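Local coordinates for uncharacterized protein (Mycobacterium vanbaalenii PYR-1, PDB 4XU6) that binds diacylglycerol in the membrane as a homotrimer of six-helix Insig-family subunits, at residues A[37-42]-A[46-51]; A[55-60]-A[176-181]; A[110-115]-A[168-173]. One frame throughout, in Å; residues are numbered along the deposited sequence.

How the contacts relate
Contact 1 lies at the partly buried edge of the fold, where residues 37-42 turn back on 46-51; contacts 2 and 3 are buried helix packings within the transmembrane bundle. Helix 48-64 begins in contact 1 and is used again by contact 2, whose other helix, 164-184, also serves contact 3. Phe171 joins contacts 2 and 3, for Phe171 CE1 packs 3.2 Å from Thr57 OG1. Chemistry follows place: contact 1 combines a backbone hydrogen bond, prolines, aromatic rings and a detergent sugar, contact 2 is sparse, with van der Waals touches and no polar bond between its segments, and contact 3 brings two alanine methyls together, with fatty acid on another side of helix 164-184.

Contact 1 of 3, residues A[37-42]-A[46-51]; sequences DAVPFV and PFWFPI. With BOG (octyl beta-D-glucopyranoside), chain C.
Phe47 packs along the chain from Val39 to Val42. Its CG sits between the backbone N and the carbonyl carbon (chi1 81°), which lays the ring beside Pro40. At the root, Phe47 CB lies 3.9 Å from Val42 CG2 and also touches the carbonyl oxygen of Pro40. Phe47 CD1, one atom past CG, has that same oxygen at the ring edge and Pro40 CD 3.9 Å away; CE1 has Val39 CB at the ring edge. At the tip, Phe47 CZ meets BOG C2', in the octyl glucoside tail, at 3.8 Å. Phe47 N donates to Pro40 O (2.9 Å) in the carbonyl plane, tying down the backbone from which the ring springs.

Pro46 lies over one face of the Phe41 ring, its CG making an off-centre CH-pi contact 4.3 Å from the ring centroid. Proline suits this place because Phe41 and Pro46 form a non-hydrogen-bonded pair, which asks for no N-H. Pro46 CB in turn lies over one face of the Trp48 indole, toward its rim. Trp48 NE1 donates to the sugar O6 of the detergent at 2.8 Å and 162°, and Thr36 OG1 also bonds the sugar. A tryptophan holding a sugar headgroup while Ile51 CG2 meets the end of the alkyl tail fits the membrane interface. The whole is a short antiparallel beta hairpin, strands 41-42 and 45-46, leading into transmembrane helix 48-64.

Contact 2 of 3, residues A[55-60]-A[176-181]; sequences AATASL and ALLGEL. With BOG (octyl beta-D-glucopyranoside), chain B.
Thr57 and Leu178 meet through methyl groups, Thr57 CG2 lying 4.4 Å from Leu178 CD1. The two side chains start differently: the CB of Leu178 points toward helix 48-64, whereas that of Thr57 leaves its helix to one side of the partner. With OG1 placed beside the backbone N (chi1 -55°), the threonine has its methyl anti to that nitrogen and directed toward Leu178, while the hydroxyl bonds Val53 O one turn back. Threonine suits the spot for this reason, since its polar atom is satisfied within its own helix and its apolar branch does the packing.

At the other meeting point backbone replaces side chain. Leu60 O comes 4.1 Å from Ala176 CA, and the CA atoms of Leu60 and Ala176 are 5.8 Å apart, a closeness consistent with the small alanine and with Gly179, which has no side chain to put toward 55-60. The end of Leu60 leads away from 176-181 and packs on Phe171 and Ala175 instead. Ser59 OG bonds Ala55 O at 2.8 Å, from the face of that carbonyl opposite its own N, a common way for a serine to be accommodated in a transmembrane helix.

C8' of an octyl glucoside lies 3.6 Å from Leu181 CD2. Glu180 leaves the helix on a different side and forms a salt bridge with Arg71. Between the segments, therefore, cohesion comes from weak van der Waals contact over a small area, while the hydroxyls are satisfied within their own helix and Glu180 by Arg71, outside the two segments.

Contact 3 of 3, residues A[110-115]-A[168-173]; sequences AAAAIT and YFAFGV. With TDA (N-tridecanoic acid), chain E; TDA (N-tridecanoic acid), chain F.
Ala112 and Ala170 meet methyl to methyl, their CB atoms 3.9 Å apart, and bring the backbones of helices 101-119 and 164-184 so close that the CA atoms of the two alanines are separated by only 4.9 Å. Alanine suits both places because a single methyl from each side is all that stands between the two backbones. Beside this pair the Phe169 ring turns its edge to Ala112 CB, with Phe169 CD2 at 4.2 Å.

A second shell packs round these groups. Val173 CG2, one turn on, lies over one face of the Phe169 ring, 3.6 Å above its plane, and helix 122-144 packs on the same side chain through Ala125 and Ala132. Thr115 points toward 168-173, but Thr115 OG1 donates to Ala111 O at 2.7 Å, from the carbonyl face opposite that used by Thr115 N, so a polar side chain is carried in a buried seam.

Farther round helix 164-184, Phe171 and Tyr168 line the fatty-acid pocket. One tridecanoic acid runs over a face of each ring, its C28 coming 3.4 Å from Phe171 CD1, while Tyr168 OH is hydrogen-bonded to Glu139. Helix 101-119 also packs, through Ala110, Ala113 and Ile114, on Gly88, Ala84 and Gly81 of a neighbouring subunit. The side chains that touch across the seam are all apolar, so cohesion here rests on close van der Waals fit: helix 164-184 offers a methyl and a ring edge to helix 101-119 and ring faces to lipid.

Contact 1 of 3, residues A[37-42]-A[46-51]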
loop_
_atom_site.group_PDB
_atom_site.type_symbol
_atom_site.label_atom_id
_atom_site.label_comp_id
_atom_site.label_asym_id
_atom_site.label_seq_id
_atom_site.Cartn_x
_atom_site.Cartn_y
_atom_site.Cartn_z
ATOM N N ASP A 37 -31.226 -17.249 -4.711
ATOM C CA ASP A 37 -30.934 -18.509 -5.392
ATOM C C ASP A 37 -31.585 -18.646 -6.777
ATOM O O ASP A 37 -31.162 -19.467 -7.597
ATOM C CB ASP A 37 -31.355 -19.688 -4.506
ATOM C CG ASP A 37 -30.581 -19.753 -3.199
ATOM O OD1 ASP A 37 -29.557 -19.049 -3.060
ATOM O OD2 ASP A 37 -30.993 -20.524 -2.308
ATOM N N ALA A 38 -32.606 -17.836 -7.037
ATOM C CA ALA A 38 -33.392 -17.959 -8.265
ATOM C C ALA A 38 -32.737 -17.431 -9.546
ATOM O O ALA A 38 -33.195 -17.733 -10.646
ATOM N N VAL A 39 -31.671 -16.646 -9.418
ATOM C CA VAL A 39 -31.000 -16.112 -10.600
ATOM C C VAL A 39 -29.727 -16.885 -10.918
ATOM O O VAL A 39 -29.126 -17.481 -10.021
ATOM C CB VAL A 39 -30.672 -14.605 -10.449
ATOM C CG1 VAL A 39 -31.957 -13.792 -10.383
ATOM C CG2 VAL A 39 -29.816 -14.366 -9.220
ATOM N N PRO A 40 -29.326 -16.894 -12.198
ATOM C CA PRO A 40 -28.069 -17.526 -12.610
ATOM C C PRO A 40 -26.880 -16.791 -11.996
ATOM O O PRO A 40 -26.875 -15.565 -12.016
ATOM C CB PRO A 40 -28.048 -17.315 -14.126
ATOM C CG PRO A 40 -29.479 -17.111 -14.514
ATOM C CD PRO A 40 -30.110 -16.416 -13.354
ATOM N N PHE A 41 -25.903 -17.524 -11.471
ATOM C CA PHE A 41 -24.683 -16.911 -10.952
ATOM C C PHE A 41 -23.552 -17.000 -11.965
ATOM O O PHE A 41 -23.508 -17.925 -12.783
ATOM C CB PHE A 41 -24.258 -17.577 -9.629
ATOM C CG PHE A 41 -24.910 -16.977 -8.413
ATOM C CD1 PHE A 41 -26.294 -16.994 -8.284
ATOM C CD2 PHE A 41 -24.145 -16.388 -7.403
ATOM C CE1 PHE A 41 -26.916 -16.445 -7.177
ATOM C CE2 PHE A 41 -24.759 -15.824 -6.290
ATOM C CZ PHE A 41 -26.152 -15.861 -6.173
ATOM N N VAL A 42 -22.648 -16.026 -11.919
ATOM C CA VAL A 42 -21.414 -16.067 -12.688
ATOM C C VAL A 42 -20.311 -16.069 -11.640
ATOM O O VAL A 42 -20.179 -15.104 -10.882
ATOM C CB VAL A 42 -21.260 -14.828 -13.602
ATOM C CG1 VAL A 42 -19.924 -14.858 -14.341
ATOM C CG2 VAL A 42 -22.410 -14.749 -14.606
ATOM N N PRO A 46 -24.364 -13.092 -8.553
ATOM C CA PRO A 46 -25.544 -13.055 -9.422
ATOM C C PRO A 46 -25.154 -12.390 -10.725
ATOM O O PRO A 46 -24.368 -11.425 -10.701
ATOM C CB PRO A 46 -26.519 -12.144 -8.666
ATOM C CG PRO A 46 -26.082 -12.182 -7.237
ATOM C CD PRO A 46 -24.572 -12.349 -7.299
ATOM N N PHE A 47 -25.693 -12.874 -11.845
ATOM C CA PHE A 47 -25.236 -12.410 -13.150
ATOM C C PHE A 47 -25.376 -10.896 -13.323
ATOM O O PHE A 47 -24.625 -10.295 -14.089
ATOM C CB PHE A 47 -25.979 -13.128 -14.284
ATOM C CG PHE A 47 -27.333 -12.560 -14.563
ATOM C CD1 PHE A 47 -28.425 -12.926 -13.786
ATOM C CD2 PHE A 47 -27.515 -11.633 -15.590
ATOM C CE1 PHE A 47 -29.678 -12.395 -14.032
ATOM C CE2 PHE A 47 -28.762 -11.092 -15.843
ATOM C CZ PHE A 47 -29.845 -11.470 -15.067
ATOM N N TRP A 48 -26.335 -10.292 -12.622
ATOM C CA TRP A 48 -26.570 -8.851 -12.767
ATOM C C TRP A 48 -25.519 -7.995 -12.063
ATOM O O TRP A 48 -25.401 -6.803 -12.344
ATOM C CB TRP A 48 -27.977 -8.447 -12.296
ATOM C CG TRP A 48 -28.374 -8.944 -10.930
ATOM C CD1 TRP A 48 -29.229 -9.983 -10.648
ATOM C CD2 TRP A 48 -27.956 -8.417 -9.662
ATOM N NE1 TRP A 48 -29.356 -10.130 -9.285
ATOM C CE2 TRP A 48 -28.583 -9.185 -8.660
ATOM C CE3 TRP A 48 -27.102 -7.375 -9.276
ATOM C CZ2 TRP A 48 -28.385 -8.941 -7.298
ATOM C CZ3 TRP A 48 -26.911 -7.136 -7.925
ATOM C CH2 TRP A 48 -27.544 -7.916 -6.955
ATOM N N PHE A 49 -24.773 -8.591 -11.136
ATOM C CA PHE A 49 -23.752 -7.837 -10.408
ATOM C C PHE A 49 -22.642 -7.275 -11.316
ATOM O O PHE A 49 -22.415 -6.050 -11.333
ATOM C CB PHE A 49 -23.180 -8.640 -9.221
ATOM C CG PHE A 49 -22.072 -7.920 -8.503
ATOM C CD1 PHE A 49 -22.367 -6.883 -7.628
ATOM C CD2 PHE A 49 -20.740 -8.243 -8.737
ATOM C CE1 PHE A 49 -21.353 -6.182 -6.978
ATOM C CE2 PHE A 49 -19.719 -7.546 -8.093
ATOM C CZ PHE A 49 -20.029 -6.519 -7.205
ATOM N N PRO A 50 -21.964 -8.143 -12.101
ATOM C CA PRO A 50 -20.944 -7.566 -12.982
ATOM C C PRO A 50 -21.549 -6.647 -14.044
ATOM O O PRO A 50 -20.857 -5.760 -14.541
ATOM C CB PRO A 50 -20.301 -8.794 -13.647
ATOM C CG PRO A 50 -21.347 -9.888 -13.538
ATOM C CD PRO A 50 -22.023 -9.618 -12.220
ATOM N N ILE A 51 -22.819 -6.845 -14.388
ATOM C CA ILE A 51 -23.466 -5.938 -15.335
ATOM C C ILE A 51 -23.669 -4.561 -14.701
ATOM O O ILE A 51 -23.412 -3.542 -15.342
ATOM C CB ILE A 51 -24.819 -6.487 -15.853
ATOM C CG1 ILE A 51 -24.617 -7.830 -16.559
ATOM C CG2 ILE A 51 -25.474 -5.486 -16.805
ATOM C CD1 ILE A 51 -25.929 -8.498 -16.996
HETATM C C1 BOG C . -33.905 -10.223 -10.459
HETATM O O1 BOG C . -33.388 -10.222 -11.788
HETATM C C2 BOG C . -34.911 -11.358 -10.294
HETATM O O2 BOG C . -35.965 -11.213 -11.253
HETATM C C3 BOG C . -35.464 -11.317 -8.880
HETATM O O3 BOG C . -36.437 -12.347 -8.692
HETATM C C4 BOG C . -34.305 -11.504 -7.915
HETATM O O4 BOG C . -34.784 -11.437 -6.567
HETATM C C5 BOG C . -33.267 -10.406 -8.139
HETATM O O5 BOG C . -32.839 -10.343 -9.509
HETATM C C6 BOG C . -32.056 -10.609 -7.228
HETATM O O6 BOG C . -31.192 -11.608 -7.775
HETATM C "C1'" BOG C . -32.959 -8.924 -12.180
HETATM C "C2'" BOG C . -32.319 -9.031 -13.557
HETATM C "C3'" BOG C . -32.270 -7.662 -14.219
HETATM C "C4'" BOG C . -31.446 -7.701 -15.502
HETATM C "C5'" BOG C . -30.573 -6.457 -15.589
HETATM C "C6'" BOG C . -29.786 -6.308 -14.291
HETATM C "C7'" BOG C . -29.101 -4.953 -14.156
HETATM C "C8'" BOG C . -28.634 -4.433 -15.498
#

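Contact 2 of 3, residues A[55-60]-A[176-181]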
loop_
_atom_site.group_PDB
_atom_site.type_symbol
_atom_site.label_atom_id
_atom_site.label_comp_id
_atom_site.label_asym_id
_atom_site.label_seq_id
_atom_site.Cartn_x
_atom_site.Cartn_y
_atom_site.Cartn_z
ATOM N N ALA A 55 -21.585 -1.411 -16.025
ATOM C CA ALA A 55 -22.357 -0.281 -16.548
ATOM C C ALA A 55 -21.980 1.021 -15.835
ATOM O O ALA A 55 -21.895 2.090 -16.455
ATOM C CB ALA A 55 -23.845 -0.558 -16.407
ATOM N N ALA A 56 -21.764 0.928 -14.530
ATOM C CA ALA A 56 -21.319 2.076 -13.749
ATOM C C ALA A 56 -19.948 2.576 -14.196
ATOM O O ALA A 56 -19.705 3.779 -14.215
ATOM C CB ALA A 56 -21.302 1.735 -12.273
ATOM N N THR A 57 -19.049 1.650 -14.541
ATOM C CA THR A 57 -17.713 2.010 -15.018
ATOM C C THR A 57 -17.784 2.828 -16.314
ATOM O O THR A 57 -17.158 3.894 -16.450
ATOM C CB THR A 57 -16.854 0.750 -15.270
ATOM O OG1 THR A 57 -16.822 -0.058 -14.082
ATOM C CG2 THR A 57 -15.430 1.154 -15.677
ATOM N N ALA A 58 -18.555 2.330 -17.273
ATOM C CA ALA A 58 -18.686 3.036 -18.545
ATOM C C ALA A 58 -19.410 4.367 -18.342
ATOM O O ALA A 58 -19.083 5.358 -18.992
ATOM C CB ALA A 58 -19.417 2.169 -19.572
ATOM N N SER A 59 -20.394 4.383 -17.448
ATOM C CA SER A 59 -21.193 5.584 -17.200
ATOM C C SER A 59 -20.393 6.713 -16.549
ATOM O O SER A 59 -20.561 7.882 -16.895
ATOM C CB SER A 59 -22.413 5.249 -16.337
ATOM O OG SER A 59 -23.317 4.414 -17.042
ATOM N N LEU A 60 -19.548 6.360 -15.585
ATOM C CA LEU A 60 -18.728 7.340 -14.879
ATOM C C LEU A 60 -17.634 7.871 -15.794
ATOM O O LEU A 60 -17.261 9.051 -15.732
ATOM C CB LEU A 60 -18.130 6.716 -13.606
ATOM C CG LEU A 60 -19.135 6.450 -12.483
ATOM C CD1 LEU A 60 -18.615 5.418 -11.463
ATOM C CD2 LEU A 60 -19.496 7.744 -11.772
ATOM N N ALA A 176 -13.334 7.736 -14.141
ATOM C CA ALA A 176 -13.226 9.039 -14.791
ATOM C C ALA A 176 -11.930 9.106 -15.580
ATOM O O ALA A 176 -11.903 9.579 -16.713
ATOM C CB ALA A 176 -13.269 10.158 -13.743
ATOM N N LEU A 177 -10.845 8.635 -14.968
ATOM C CA LEU A 177 -9.546 8.618 -15.628
ATOM C C LEU A 177 -9.575 7.716 -16.861
ATOM O O LEU A 177 -8.949 8.029 -17.885
ATOM C CB LEU A 177 -8.464 8.151 -14.650
ATOM C CG LEU A 177 -7.039 7.954 -15.164
ATOM C CD1 LEU A 177 -6.361 9.281 -15.244
ATOM C CD2 LEU A 177 -6.277 7.039 -14.219
ATOM N N LEU A 178 -10.299 6.601 -16.769
ATOM C CA LEU A 178 -10.425 5.701 -17.915
ATOM C C LEU A 178 -11.153 6.380 -19.082
ATOM O O LEU A 178 -10.816 6.151 -20.236
ATOM C CB LEU A 178 -11.154 4.416 -17.526
ATOM C CG LEU A 178 -10.358 3.477 -16.620
ATOM C CD1 LEU A 178 -11.228 2.332 -16.109
ATOM C CD2 LEU A 178 -9.164 2.948 -17.393
ATOM N N GLY A 179 -12.157 7.193 -18.777
ATOM C CA GLY A 179 -12.837 7.968 -19.811
ATOM C C GLY A 179 -11.906 8.956 -20.495
ATOM O O GLY A 179 -11.919 9.084 -21.723
ATOM N N GLU A 180 -11.092 9.654 -19.707
ATOM C CA GLU A 180 -10.107 10.573 -20.267
ATOM C C GLU A 180 -9.124 9.823 -21.155
ATOM O O GLU A 180 -8.761 10.297 -22.239
ATOM C CB GLU A 180 -9.348 11.310 -19.158
ATOM C CG GLU A 180 -10.213 12.222 -18.311
ATOM C CD GLU A 180 -9.479 12.772 -17.108
ATOM O OE1 GLU A 180 -9.253 12.012 -16.144
ATOM O OE2 GLU A 180 -9.148 13.976 -17.113
ATOM N N LEU A 181 -8.688 8.652 -20.701
ATOM C CA LEU A 181 -7.753 7.852 -21.487
ATOM C C LEU A 181 -8.359 7.379 -22.807
ATOM O O LEU A 181 -7.679 7.367 -23.831
ATOM C CB LEU A 181 -7.264 6.631 -20.701
ATOM C CG LEU A 181 -6.305 5.724 -21.483
ATOM C CD1 LEU A 181 -5.081 6.496 -21.936
ATOM C CD2 LEU A 181 -5.898 4.521 -20.657
HETATM C C1 BOG B . -10.720 2.360 -30.306
HETATM O O1 BOG B . -11.121 2.294 -28.940
HETATM C C2 BOG B . -10.646 3.825 -30.762
HETATM O O2 BOG B . -11.932 4.441 -30.600
HETATM C C3 BOG B . -10.210 3.911 -32.213
HETATM O O3 BOG B . -9.997 5.282 -32.570
HETATM C C4 BOG B . -8.907 3.143 -32.395
HETATM O O4 BOG B . -8.581 3.112 -33.790
HETATM C C5 BOG B . -9.013 1.721 -31.836
HETATM O O5 BOG B . -9.444 1.743 -30.471
HETATM C C6 BOG B . -7.682 0.974 -31.934
HETATM O O6 BOG B . -6.678 1.629 -31.151
HETATM C "C1'" BOG B . -11.014 0.987 -28.353
HETATM C "C2'" BOG B . -11.063 1.165 -26.835
HETATM C "C3'" BOG B . -10.022 0.354 -26.088
HETATM C "C4'" BOG B . -9.172 1.256 -25.203
HETATM C "C5'" BOG B . -9.813 1.573 -23.859
HETATM C "C6'" BOG B . -8.808 1.272 -22.744
HETATM C "C7'" BOG B . -9.239 1.852 -21.400
HETATM C "C8'" BOG B . -9.263 3.367 -21.453
#

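Contact 3 of 3, residues A[110-115]-A[168-173]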
loop_
_atom_site.group_PDB
_atom_site.type_symbol
_atom_site.label_atom_id
_atom_site.label_comp_id
_atom_site.label_asym_id
_atom_site.label_seq_id
_atom_site.Cartn_x
_atom_site.Cartn_y
_atom_site.Cartn_z
ATOM N N ALA A 110 -7.686 6.087 3.363
ATOM C CA ALA A 110 -6.311 6.487 3.051
ATOM C C ALA A 110 -5.930 6.028 1.650
ATOM O O ALA A 110 -5.323 6.768 0.893
ATOM C CB ALA A 110 -5.327 5.927 4.089
ATOM N N ALA A 111 -6.284 4.793 1.310
ATOM C CA ALA A 111 -5.983 4.262 -0.017
ATOM C C ALA A 111 -6.687 5.084 -1.087
ATOM O O ALA A 111 -6.107 5.390 -2.128
ATOM C CB ALA A 111 -6.396 2.791 -0.108
ATOM N N ALA A 112 -7.935 5.457 -0.822
ATOM C CA ALA A 112 -8.706 6.257 -1.769
ATOM C C ALA A 112 -8.136 7.670 -1.934
ATOM O O ALA A 112 -8.087 8.203 -3.043
ATOM C CB ALA A 112 -10.175 6.325 -1.333
ATOM N N ALA A 113 -7.721 8.281 -0.828
ATOM C CA ALA A 113 -7.126 9.617 -0.886
ATOM C C ALA A 113 -5.823 9.593 -1.674
ATOM O O ALA A 113 -5.556 10.491 -2.480
ATOM C CB ALA A 113 -6.887 10.165 0.518
ATOM N N ILE A 114 -5.001 8.574 -1.437
ATOM C CA ILE A 114 -3.728 8.477 -2.148
ATOM C C ILE A 114 -3.959 8.256 -3.644
ATOM O O ILE A 114 -3.301 8.879 -4.484
ATOM C CB ILE A 114 -2.830 7.384 -1.553
ATOM C CG1 ILE A 114 -2.283 7.842 -0.191
ATOM C CG2 ILE A 114 -1.669 7.057 -2.498
ATOM C CD1 ILE A 114 -1.747 6.710 0.683
ATOM N N THR A 115 -4.910 7.386 -3.971
ATOM C CA THR A 115 -5.284 7.146 -5.370
ATOM C C THR A 115 -5.670 8.452 -6.066
ATOM O O THR A 115 -5.184 8.753 -7.157
ATOM C CB THR A 115 -6.449 6.124 -5.463
ATOM O OG1 THR A 115 -6.048 4.914 -4.825
ATOM C CG2 THR A 115 -6.804 5.817 -6.923
ATOM N N TYR A 168 -16.019 3.108 -3.282
ATOM C CA TYR A 168 -16.710 3.618 -4.467
ATOM C C TYR A 168 -16.091 4.931 -4.940
ATOM O O TYR A 168 -15.978 5.172 -6.141
ATOM C CB TYR A 168 -18.211 3.803 -4.194
ATOM C CG TYR A 168 -19.042 2.537 -4.362
ATOM C CD1 TYR A 168 -19.280 2.008 -5.630
ATOM C CD2 TYR A 168 -19.595 1.882 -3.261
ATOM C CE1 TYR A 168 -20.043 0.852 -5.802
ATOM C CE2 TYR A 168 -20.373 0.710 -3.423
ATOM C CZ TYR A 168 -20.583 0.211 -4.710
ATOM O OH TYR A 168 -21.337 -0.935 -4.912
ATOM N N PHE A 169 -15.682 5.780 -4.001
ATOM C CA PHE A 169 -15.047 7.043 -4.388
ATOM C C PHE A 169 -13.818 6.795 -5.271
ATOM O O PHE A 169 -13.676 7.394 -6.331
ATOM C CB PHE A 169 -14.657 7.870 -3.157
ATOM C CG PHE A 169 -13.885 9.124 -3.503
ATOM C CD1 PHE A 169 -14.555 10.290 -3.869
ATOM C CD2 PHE A 169 -12.492 9.120 -3.503
ATOM C CE1 PHE A 169 -13.839 11.446 -4.209
ATOM C CE2 PHE A 169 -11.771 10.265 -3.832
ATOM C CZ PHE A 169 -12.446 11.429 -4.193
ATOM N N ALA A 170 -12.935 5.901 -4.829
ATOM C CA ALA A 170 -11.743 5.556 -5.600
ATOM C C ALA A 170 -12.117 4.966 -6.955
ATOM O O ALA A 170 -11.496 5.275 -7.957
ATOM C CB ALA A 170 -10.846 4.578 -4.811
ATOM N N PHE A 171 -13.130 4.106 -6.974
ATOM C CA PHE A 171 -13.675 3.572 -8.222
ATOM C C PHE A 171 -14.079 4.706 -9.192
ATOM O O PHE A 171 -13.671 4.712 -10.358
ATOM C CB PHE A 171 -14.851 2.627 -7.890
ATOM C CG PHE A 171 -15.717 2.254 -9.080
ATOM C CD1 PHE A 171 -15.158 1.789 -10.267
ATOM C CD2 PHE A 171 -17.099 2.347 -8.982
ATOM C CE1 PHE A 171 -15.972 1.442 -11.356
ATOM C CE2 PHE A 171 -17.926 1.998 -10.053
ATOM C CZ PHE A 171 -17.369 1.536 -11.232
ATOM N N GLY A 172 -14.860 5.668 -8.711
ATOM C CA GLY A 172 -15.261 6.790 -9.552
ATOM C C GLY A 172 -14.094 7.613 -10.097
ATOM O O GLY A 172 -14.079 8.001 -11.272
ATOM N N VAL A 173 -13.111 7.897 -9.245
ATOM C CA VAL A 173 -11.916 8.608 -9.695
ATOM C C VAL A 173 -11.218 7.875 -10.849
ATOM O O VAL A 173 -10.811 8.484 -11.850
ATOM C CB VAL A 173 -10.916 8.793 -8.533
ATOM C CG1 VAL A 173 -9.577 9.327 -9.051
ATOM C CG2 VAL A 173 -11.496 9.720 -7.475
HETATM O O21 TDA E . -18.919 -4.464 -1.955
HETATM O O22 TDA E . -20.884 -5.295 -2.886
HETATM C C21 TDA E . -19.878 -4.603 -3.050
HETATM C C22 TDA E . -19.612 -3.971 -4.385
HETATM C C23 TDA E . -18.511 -2.911 -4.296
HETATM C C24 TDA E . -18.129 -2.391 -5.683
HETATM C C25 TDA E . -17.112 -1.252 -5.589
HETATM C C26 TDA E . -16.697 -0.733 -6.963
HETATM C C27 TDA E . -15.873 -1.809 -7.655
HETATM C C28 TDA E . -15.386 -1.370 -9.017
HETATM C C29 TDA E . -14.712 -2.542 -9.711
HETATM C C30 TDA E . -14.183 -2.062 -11.050
HETATM C C31 TDA E . -13.051 -1.069 -10.834
HETATM C C32 TDA E . -12.379 -0.716 -12.154
HETATM C C33 TDA E . -11.681 0.635 -12.068
HETATM C C21 TDA F . -24.541 -4.720 -5.316
HETATM C C22 TDA F . -24.907 -3.507 -6.141
HETATM C C23 TDA F . -23.676 -2.831 -6.728
HETATM C C24 TDA F . -24.081 -1.543 -7.441
HETATM C C25 TDA F . -22.875 -0.799 -7.999
HETATM C C26 TDA F . -23.221 0.651 -8.337
HETATM C C27 TDA F . -24.454 0.721 -9.229
HETATM C C28 TDA F . -24.916 2.159 -9.412
HETATM C C29 TDA F . -25.005 2.488 -10.895
HETATM C C30 TDA F . -26.005 1.572 -11.590
HETATM C C31 TDA F . -25.753 1.570 -13.093
HETATM C C32 TDA F . -25.603 2.993 -13.621
HETATM C C33 TDA F . -25.760 3.036 -15.136
#